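Local coordinates for probable transcriptional regulatory protein aq_1575 (Aquifex aeolicus, PDB 1LFP) that is a probable transcriptional regulator of the TACO1 family, thought to act by binding DNA, at residues A[139-143]-A[192-197]; A[147-153]-A[166-171]. All coordinates share one frame; numbering follows the deposited sequence.

Overall arrangement
Reading from the N terminus, the chain enters this region along strand 134-143, turns at 144-148 into helix 149-159 and returns through strand 163-165. Contact 2 closes the short loop here, setting the start of that helix against the turn that leads into strand 170-175. After helix 180-188 the chain comes back beside its starting strand, and contact 1 closes the wider loop by pairing 139-143 with 192-197. Contact 2 therefore falls wholly within the span of contact 1, their centres about 11 Å apart. Strand 134-143 sits between strands 170-175 and 196-203, and Val142 meets both His171 and Leu152, joining the two contacts.

Contact 1: A[139-143]-A[192-197]; sequences YIEVP and VPIEKA
Glu141 lies alongside Lys196, both side chains pointing the same way, with its OE1 over the lysine methylene CD at 3.7 Å. Beneath them the strands run antiparallel: Glu141 N donates to Lys196 O at 2.7 Å, while Glu141 O takes Glu195 N at 2.7 Å and, weakly, Lys196 N. Glu195 and Lys196 both face Glu141, a classic beta bulge. It brings the carboxylates of Glu141 and Glu195 together, their planes 77° apart and OE1 of Glu141 only 3.3 Å from OE2 of Glu195. OE2 of Glu141 has two partners: Tyr139 OH donates to it on the anti side at 2.7 Å, and a water hydrogen-bonded to both bridges OE2 to Lys196 NZ.

Ile140 and Ala197 lie on the opposite face, which helix 180-188 covers. A chi1 of -67° puts CG2 of Ile140 anti to the backbone N, where it meets Ile194 CD1 at 3.8 Å. Further along, Val142 CG2 meets Val192 CG1 at 3.5 Å, their side chains crossing at about a right angle, and the rings of Pro143 and Pro193 touch CG to CG at 3.7 Å. The buried Pro193 O has no polar partner. The chemistry implies an apolar side and a charged one, where the two glutamates share the surface with Lys196 and their crowding would probably raise the proton affinity of one, offset partly by the tyrosine, water and lysine.

Contact 2: A[147-153]-A[166-171]; sequences VSEEELL and PGEEVH
The first turn of helix 149-159 faces the turn before strand 170-175, the backbones nearest at Glu149 and Pro166, whose CA atoms lie 6.4 Å apart, and no hydrogen bond passes between the segments. His171 carries the contact. With CG anti to the carbonyl carbon (chi1 -62°), its ring brings ND1 to Gly167 N, which donates to it at 2.9 Å, 17° out of the ring plane; a neutral ring would then probably keep its proton on NE2. Val147 reaches the ring at its edge, in plane, CG2 being 3.4 Å from His171 CD2. Leu152 slides past the imidazole in the opposite direction, modelled too tightly for its spacing to be relied on, as is the Glu149 carboxylate beside the ring.

Beside the histidine, Pro166 is touched by two helix residues: its CB meets Glu149 CG at 3.9 Å and its CG meets Leu153 CD1 at 4.0 Å, both side chains crossing the proline at about a right angle. At the N-cap position, Ser148 OG donates to Glu151 OE2 at 3.0 Å instead of capping the helix. Replacing His171 with alanine removes the imidazole, which would probably leave Gly167 N without its acceptor and open a gap beside the Val147 methyl. Helices 149-159 and 180-188 with an antiparallel sheet ordered 163-165, 170-175, 134-143, 196-203, on a beta-alpha-beta-beta-alpha-beta path, are typical of a ferredoxin-like fold.

Contact 1: A[139-143]-A[192-197]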
loop_
_atom_site.group_PDB
_atom_site.type_symbol
_atom_site.label_atom_id
_atom_site.label_comp_id
_atom_site.label_asym_id
_atom_site.label_seq_id
_atom_site.Cartn_x
_atom_site.Cartn_y
_atom_site.Cartn_z
ATOM N N TYR A 139 -8.658 -2.008 -0.204
ATOM C CA TYR A 139 -7.860 -2.953 0.541
ATOM C C TYR A 139 -7.927 -2.603 2.018
ATOM O O TYR A 139 -7.650 -1.477 2.400
ATOM C CB TYR A 139 -6.426 -2.829 0.015
ATOM C CG TYR A 139 -5.396 -3.635 0.719
ATOM C CD1 TYR A 139 -4.607 -3.074 1.719
ATOM C CD2 TYR A 139 -5.135 -4.948 0.315
ATOM C CE1 TYR A 139 -3.562 -3.800 2.294
ATOM C CE2 TYR A 139 -4.107 -5.683 0.882
ATOM C CZ TYR A 139 -3.324 -5.109 1.871
ATOM O OH TYR A 139 -2.316 -5.853 2.458
ATOM N N ILE A 140 -8.291 -3.589 2.834
ATOM C CA ILE A 140 -8.421 -3.411 4.273
ATOM C C ILE A 140 -7.586 -4.423 5.010
ATOM O O ILE A 140 -7.633 -5.614 4.681
ATOM C CB ILE A 140 -9.904 -3.573 4.696
ATOM C CG1 ILE A 140 -10.713 -2.406 4.102
ATOM C CG2 ILE A 140 -10.007 -3.630 6.249
ATOM C CD1 ILE A 140 -12.264 -2.586 4.145
ATOM N N GLU A 141 -6.824 -3.964 6.003
ATOM C CA GLU A 141 -5.989 -4.857 6.797
ATOM C C GLU A 141 -6.559 -4.906 8.200
ATOM O O GLU A 141 -6.958 -3.884 8.728
ATOM C CB GLU A 141 -4.533 -4.360 6.858
ATOM C CG GLU A 141 -3.631 -5.031 5.822
ATOM C CD GLU A 141 -2.232 -4.436 5.739
ATOM O OE1 GLU A 141 -1.665 -4.060 6.801
ATOM O OE2 GLU A 141 -1.698 -4.358 4.599
ATOM N N VAL A 142 -6.605 -6.102 8.773
ATOM C CA VAL A 142 -7.122 -6.294 10.138
ATOM C C VAL A 142 -6.150 -7.197 10.872
ATOM O O VAL A 142 -5.750 -8.258 10.384
ATOM C CB VAL A 142 -8.552 -6.923 10.123
ATOM C CG1 VAL A 142 -8.604 -8.040 9.164
ATOM C CG2 VAL A 142 -8.958 -7.419 11.515
ATOM N N PRO A 143 -5.745 -6.782 12.066
ATOM C CA PRO A 143 -4.803 -7.545 12.890
ATOM C C PRO A 143 -5.248 -8.962 13.282
ATOM O O PRO A 143 -6.275 -9.162 13.927
ATOM C CB PRO A 143 -4.566 -6.618 14.091
ATOM C CG PRO A 143 -5.744 -5.684 14.107
ATOM C CD PRO A 143 -6.021 -5.459 12.640
ATOM N N VAL A 192 -14.755 -5.088 14.358
ATOM C CA VAL A 192 -13.487 -5.435 13.731
ATOM C C VAL A 192 -12.506 -4.264 13.682
ATOM O O VAL A 192 -12.846 -3.203 13.159
ATOM C CB VAL A 192 -13.709 -5.914 12.271
ATOM C CG1 VAL A 192 -12.367 -6.448 11.690
ATOM C CG2 VAL A 192 -14.781 -6.979 12.212
ATOM N N PRO A 193 -11.299 -4.425 14.256
ATOM C CA PRO A 193 -10.303 -3.348 14.234
ATOM C C PRO A 193 -9.693 -3.208 12.831
ATOM O O PRO A 193 -9.420 -4.210 12.168
ATOM C CB PRO A 193 -9.279 -3.808 15.257
ATOM C CG PRO A 193 -9.327 -5.286 15.135
ATOM C CD PRO A 193 -10.803 -5.593 14.998
ATOM N N ILE A 194 -9.451 -1.975 12.388
ATOM C CA ILE A 194 -8.891 -1.768 11.059
ATOM C C ILE A 194 -7.474 -1.237 11.190
ATOM O O ILE A 194 -7.272 -0.214 11.835
ATOM C CB ILE A 194 -9.688 -0.730 10.278
ATOM C CG1 ILE A 194 -11.153 -1.142 10.196
ATOM C CG2 ILE A 194 -9.038 -0.517 8.899
ATOM C CD1 ILE A 194 -11.383 -2.537 9.643
ATOM N N GLU A 195 -6.513 -1.919 10.570
ATOM C CA GLU A 195 -5.132 -1.467 10.629
ATOM C C GLU A 195 -4.860 -0.528 9.465
ATOM O O GLU A 195 -4.185 0.483 9.629
ATOM C CB GLU A 195 -4.172 -2.646 10.592
ATOM C CG GLU A 195 -2.721 -2.247 10.708
ATOM C CD GLU A 195 -1.807 -3.438 10.919
ATOM O OE1 GLU A 195 -1.899 -4.074 11.996
ATOM O OE2 GLU A 195 -1.006 -3.742 10.008
ATOM N N LYS A 196 -5.389 -0.865 8.293
ATOM C CA LYS A 196 -5.221 -0.028 7.102
ATOM C C LYS A 196 -6.412 -0.188 6.191
ATOM O O LYS A 196 -6.971 -1.279 6.116
ATOM C CB LYS A 196 -3.981 -0.427 6.294
ATOM C CG LYS A 196 -2.645 -0.241 6.996
ATOM C CD LYS A 196 -1.494 -0.429 5.994
ATOM C CE LYS A 196 -0.137 -0.178 6.636
ATOM N NZ LYS A 196 0.972 -0.207 5.641
ATOM N N ALA A 197 -6.756 0.898 5.497
ATOM C CA ALA A 197 -7.848 0.958 4.525
ATOM C C ALA A 197 -7.390 1.883 3.396
ATOM O O ALA A 197 -7.261 3.095 3.574
ATOM C CB ALA A 197 -9.129 1.509 5.177
HETATM O O HOH W 1 0.165 -2.308 4.296
#

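Contact 2: A[147-153]-A[166-171]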
loop_
_atom_site.group_PDB
_atom_site.type_symbol
_atom_site.label_atom_id
_atom_site.label_comp_id
_atom_site.label_asym_id
_atom_site.label_seq_id
_atom_site.Cartn_x
_atom_site.Cartn_y
_atom_site.Cartn_z
ATOM N N VAL A 147 -8.242 -10.771 16.304
ATOM C CA VAL A 147 -9.496 -11.396 15.896
ATOM C C VAL A 147 -9.341 -12.902 15.772
ATOM O O VAL A 147 -8.636 -13.528 16.560
ATOM C CB VAL A 147 -9.999 -10.844 14.551
ATOM C CG1 VAL A 147 -10.195 -9.330 14.641
ATOM C CG2 VAL A 147 -9.020 -11.200 13.447
ATOM N N SER A 148 -9.994 -13.480 14.774
ATOM C CA SER A 148 -9.942 -14.914 14.562
ATOM C C SER A 148 -10.132 -15.184 13.084
ATOM O O SER A 148 -10.696 -14.357 12.366
ATOM C CB SER A 148 -11.058 -15.570 15.363
ATOM O OG SER A 148 -11.496 -14.680 16.378
ATOM N N GLU A 149 -9.647 -16.328 12.617
ATOM C CA GLU A 149 -9.812 -16.654 11.211
ATOM C C GLU A 149 -11.306 -16.788 10.971
ATOM O O GLU A 149 -11.857 -16.174 10.060
ATOM C CB GLU A 149 -9.131 -17.980 10.863
ATOM C CG GLU A 149 -7.831 -17.871 10.090
ATOM C CD GLU A 149 -6.659 -17.489 10.968
ATOM O OE1 GLU A 149 -6.661 -16.364 11.509
ATOM O OE2 GLU A 149 -5.737 -18.318 11.125
ATOM N N GLU A 150 -11.958 -17.566 11.831
ATOM C CA GLU A 150 -13.382 -17.842 11.705
ATOM C C GLU A 150 -14.316 -16.638 11.788
ATOM O O GLU A 150 -15.109 -16.400 10.878
ATOM C CB GLU A 150 -13.807 -18.871 12.749
ATOM C CG GLU A 150 -15.219 -19.402 12.535
ATOM C CD GLU A 150 -15.700 -20.281 13.673
ATOM O OE1 GLU A 150 -16.825 -20.814 13.580
ATOM O OE2 GLU A 150 -14.954 -20.437 14.660
ATOM N N GLU A 151 -14.232 -15.901 12.893
ATOM C CA GLU A 151 -15.082 -14.737 13.113
ATOM C C GLU A 151 -14.928 -13.714 12.009
ATOM O O GLU A 151 -15.912 -13.172 11.503
ATOM C CB GLU A 151 -14.741 -14.086 14.457
ATOM C CG GLU A 151 -15.124 -12.627 14.542
ATOM C CD GLU A 151 -14.067 -11.789 15.245
ATOM O OE1 GLU A 151 -13.969 -10.581 14.934
ATOM O OE2 GLU A 151 -13.338 -12.331 16.108
ATOM N N LEU A 152 -13.685 -13.455 11.639
ATOM C CA LEU A 152 -13.406 -12.488 10.615
ATOM C C LEU A 152 -13.882 -12.929 9.240
ATOM O O LEU A 152 -14.428 -12.126 8.473
ATOM C CB LEU A 152 -11.920 -12.210 10.552
ATOM C CG LEU A 152 -11.678 -11.122 9.516
ATOM C CD1 LEU A 152 -11.926 -9.758 10.153
ATOM C CD2 LEU A 152 -10.282 -11.243 8.969
ATOM N N LEU A 153 -13.654 -14.204 8.923
ATOM C CA LEU A 153 -14.066 -14.741 7.635
ATOM C C LEU A 153 -15.571 -14.524 7.520
ATOM O O LEU A 153 -16.054 -14.101 6.475
ATOM C CB LEU A 153 -13.702 -16.236 7.545
ATOM C CG LEU A 153 -12.656 -16.749 6.522
ATOM C CD1 LEU A 153 -11.693 -15.673 6.075
ATOM C CD2 LEU A 153 -11.896 -17.901 7.146
ATOM N N PRO A 166 -6.860 -14.912 4.830
ATOM C CA PRO A 166 -6.317 -14.892 6.192
ATOM C C PRO A 166 -4.816 -14.653 6.158
ATOM O O PRO A 166 -4.175 -14.842 5.122
ATOM C CB PRO A 166 -6.654 -16.285 6.729
ATOM C CG PRO A 166 -7.803 -16.751 5.871
ATOM C CD PRO A 166 -7.409 -16.241 4.507
ATOM N N GLY A 167 -4.266 -14.243 7.296
ATOM C CA GLY A 167 -2.843 -13.989 7.404
ATOM C C GLY A 167 -2.321 -14.417 8.764
ATOM O O GLY A 167 -3.086 -14.581 9.714
ATOM N N GLU A 168 -1.012 -14.610 8.862
ATOM C CA GLU A 168 -0.402 -15.030 10.118
ATOM C C GLU A 168 -0.319 -13.846 11.055
ATOM O O GLU A 168 -0.325 -13.991 12.273
ATOM C CB GLU A 168 1.009 -15.572 9.864
ATOM C CG GLU A 168 1.078 -17.049 9.519
ATOM C CD GLU A 168 0.696 -17.943 10.689
ATOM O OE1 GLU A 168 0.863 -19.175 10.570
ATOM O OE2 GLU A 168 0.229 -17.419 11.726
ATOM N N GLU A 169 -0.242 -12.668 10.457
ATOM C CA GLU A 169 -0.121 -11.423 11.189
ATOM C C GLU A 169 -1.274 -10.497 10.847
ATOM O O GLU A 169 -1.760 -9.739 11.683
ATOM C CB GLU A 169 1.196 -10.771 10.803
ATOM C CG GLU A 169 1.510 -10.952 9.329
ATOM C CD GLU A 169 2.988 -10.833 9.042
ATOM O OE1 GLU A 169 3.395 -10.997 7.867
ATOM O OE2 GLU A 169 3.744 -10.578 10.003
ATOM N N VAL A 170 -1.700 -10.547 9.595
ATOM C CA VAL A 170 -2.791 -9.703 9.180
ATOM C C VAL A 170 -3.719 -10.402 8.204
ATOM O O VAL A 170 -3.319 -11.269 7.412
ATOM C CB VAL A 170 -2.269 -8.377 8.571
ATOM C CG1 VAL A 170 -1.509 -8.643 7.269
ATOM C CG2 VAL A 170 -3.419 -7.437 8.335
ATOM N N HIS A 171 -4.984 -10.037 8.294
ATOM C CA HIS A 171 -5.984 -10.596 7.412
ATOM C C HIS A 171 -6.217 -9.492 6.412
ATOM O O HIS A 171 -6.136 -8.325 6.751
ATOM C CB HIS A 171 -7.243 -10.929 8.208
ATOM C CG HIS A 171 -7.024 -11.969 9.270
ATOM N ND1 HIS A 171 -6.371 -13.159 9.023
ATOM C CD2 HIS A 171 -7.427 -12.023 10.562
ATOM C CE1 HIS A 171 -6.390 -13.903 10.116
ATOM N NE2 HIS A 171 -7.027 -13.237 11.066
#